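Local coordinates for hydrolase, haloacid dehalogenase-like family (Porphyromonas gingivalis, PDB 2I6X), which is a predicted hydrolase of the haloacid dehalogenase (HAD) superfamily whose substrate is not established, at residues K148-N152 and D174-N179. Numbering follows the deposited sequence.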
loop_
_atom_site.group_PDB
_atom_site.type_symbol
_atom_site.label_atom_id
_atom_site.label_comp_id
_atom_site.label_asym_id
_atom_site.label_seq_id
_atom_site.Cartn_x
_atom_site.Cartn_y
_atom_site.Cartn_z
ATOM N N LYS A 148 -0.872 -11.391 6.138
ATOM C CA LYS A 148 0.282 -10.873 6.884
ATOM C C LYS A 148 0.379 -9.372 6.621
ATOM O O LYS A 148 -0.253 -8.859 5.693
ATOM C CB LYS A 148 1.609 -11.541 6.475
ATOM C CG LYS A 148 1.635 -13.058 6.407
ATOM C CD LYS A 148 2.948 -13.536 5.839
ATOM C CE LYS A 148 3.252 -14.971 6.275
ATOM N NZ LYS A 148 2.728 -16.029 5.376
ATOM N N TYR A 149 1.169 -8.665 7.423
ATOM C CA TYR A 149 1.206 -7.209 7.326
ATOM C C TYR A 149 2.539 -6.710 7.765
ATOM O O TYR A 149 3.141 -7.251 8.666
ATOM C CB TYR A 149 0.070 -6.532 8.143
ATOM C CG TYR A 149 0.013 -6.943 9.609
ATOM C CD1 TYR A 149 -0.624 -8.149 10.002
ATOM C CD2 TYR A 149 0.592 -6.150 10.607
ATOM C CE1 TYR A 149 -0.674 -8.551 11.344
ATOM C CE2 TYR A 149 0.556 -6.561 11.966
ATOM C CZ TYR A 149 -0.085 -7.755 12.314
ATOM O OH TYR A 149 -0.139 -8.160 13.644
ATOM N N LYS A 150 2.995 -5.663 7.110
ATOM C CA LYS A 150 4.149 -4.908 7.563
ATOM C C LYS A 150 3.769 -4.238 8.886
ATOM O O LYS A 150 2.621 -3.864 9.070
ATOM C CB LYS A 150 4.497 -3.847 6.539
ATOM C CG LYS A 150 4.893 -4.406 5.204
ATOM C CD LYS A 150 5.285 -3.291 4.211
ATOM C CE LYS A 150 4.051 -2.579 3.717
ATOM N NZ LYS A 150 4.410 -1.443 2.849
ATOM N N PRO A 151 4.744 -4.050 9.782
ATOM C CA PRO A 151 6.178 -4.311 9.574
ATOM C C PRO A 151 6.718 -5.688 9.988
ATOM O O PRO A 151 7.910 -5.829 10.205
ATOM C CB PRO A 151 6.845 -3.204 10.417
ATOM C CG PRO A 151 5.843 -2.945 11.559
ATOM C CD PRO A 151 4.483 -3.483 11.115
ATOM N N ASN A 152 5.867 -6.698 10.097
ATOM C CA ASN A 152 6.356 -8.025 10.463
ATOM C C ASN A 152 7.265 -8.538 9.368
ATOM O O ASN A 152 7.046 -8.248 8.182
ATOM C CB ASN A 152 5.206 -8.998 10.656
ATOM C CG ASN A 152 4.294 -8.603 11.789
ATOM O OD1 ASN A 152 4.764 -8.156 12.823
ATOM N ND2 ASN A 152 2.977 -8.768 11.601
ATOM N N ASP A 174 9.441 2.964 0.777
ATOM C CA ASP A 174 8.279 2.962 1.689
ATOM C C ASP A 174 8.377 4.183 2.593
ATOM O O ASP A 174 9.450 4.504 3.053
ATOM C CB ASP A 174 8.230 1.671 2.514
ATOM C CG ASP A 174 6.852 1.391 3.158
ATOM O OD1 ASP A 174 6.202 2.317 3.676
ATOM O OD2 ASP A 174 6.409 0.213 3.184
ATOM N N ASP A 175 7.249 4.843 2.835
ATOM C CA ASP A 175 7.179 6.062 3.629
ATOM C C ASP A 175 6.980 5.737 5.100
ATOM O O ASP A 175 6.983 6.636 5.943
ATOM C CB ASP A 175 6.007 6.957 3.133
ATOM C CG ASP A 175 4.620 6.239 3.218
ATOM O OD1 ASP A 175 4.484 5.042 2.797
ATOM O OD2 ASP A 175 3.664 6.893 3.702
ATOM N N GLY A 176 6.776 4.454 5.387
ATOM C CA GLY A 176 6.596 3.954 6.744
ATOM C C GLY A 176 7.901 3.648 7.431
ATOM O O GLY A 176 8.571 2.653 7.099
ATOM N N PRO A 177 8.271 4.480 8.420
ATOM C CA PRO A 177 9.494 4.264 9.189
ATOM C C PRO A 177 9.676 2.834 9.708
ATOM O O PRO A 177 10.777 2.294 9.603
ATOM C CB PRO A 177 9.370 5.286 10.323
ATOM C CG PRO A 177 8.607 6.459 9.648
ATOM C CD PRO A 177 7.565 5.731 8.828
ATOM N N ALA A 178 8.626 2.229 10.282
ATOM C CA ALA A 178 8.719 0.843 10.806
ATOM C C ALA A 178 8.919 -0.169 9.688
ATOM O O ALA A 178 9.630 -1.123 9.845
ATOM C CB ALA A 178 7.477 0.479 11.662
ATOM N N ASN A 179 8.285 0.058 8.547
ATOM C CA ASN A 179 8.461 -0.784 7.357
ATOM C C ASN A 179 9.914 -0.735 6.835
ATOM O O ASN A 179 10.522 -1.782 6.572
ATOM C CB ASN A 179 7.468 -0.335 6.263
ATOM C CG ASN A 179 5.988 -0.513 6.676
ATOM O OD1 ASN A 179 5.669 -1.179 7.664
ATOM N ND2 ASN A 179 5.077 0.076 5.887
#
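Lys150 and Asp174 approach from opposite directions and close a buried salt bridge, with Lys150 NZ 2.6 Å from Asp174 OD2. The ammonium group arrives on the syn side of this oxygen, 22° out of the carboxylate plane. The lysine chain is extended apart from one bend at chi3 (-75°), which turns its last atoms toward the acid. Its amine also bonds to the carbonyl of Leu110, near the end of strand 106-111.

Asn179 crosses the lysine chain at about a right angle. Its OD1 sits 3.1 Å from Lys150 CB. Asn179 ND2 comes within 3.6 Å of Lys150 CE where the chains cross. The same ND2 donates to Asp174 OD2 at 3.0 Å, from above the carboxylate plane. Asp174 OD2 is thus held by two donors. The other oxygen, OD1, accepts from the backbone N of Gly176 at 2.8 Å on its anti side, forming an Asx turn just before helix 177-185; a weak second bond reaches it from Asn179 ND2. Asp174 chi1 of -162° sets CG anti to the backbone N and beside the carbonyl carbon, an orientation in which OD2 faces Lys150 and OD1 the Gly176 amide.

Pro151, behind a cis peptide bond, lays CG 3.8 Å from Ala178 CB, and its carbonyl bonds to Thr182 one turn further along the helix. The Lys150 carbonyl is bound by Asn112.

The acidic turn after strand 170-173, facing Asp11 beyond strand 7-10, and the lysine ahead of helix 153-163 occupy the places of the motif IV acids and motif III lysine, as in relatives with the HAD Rossmann-like fold, consistent with a HAD-type hydrolase active site.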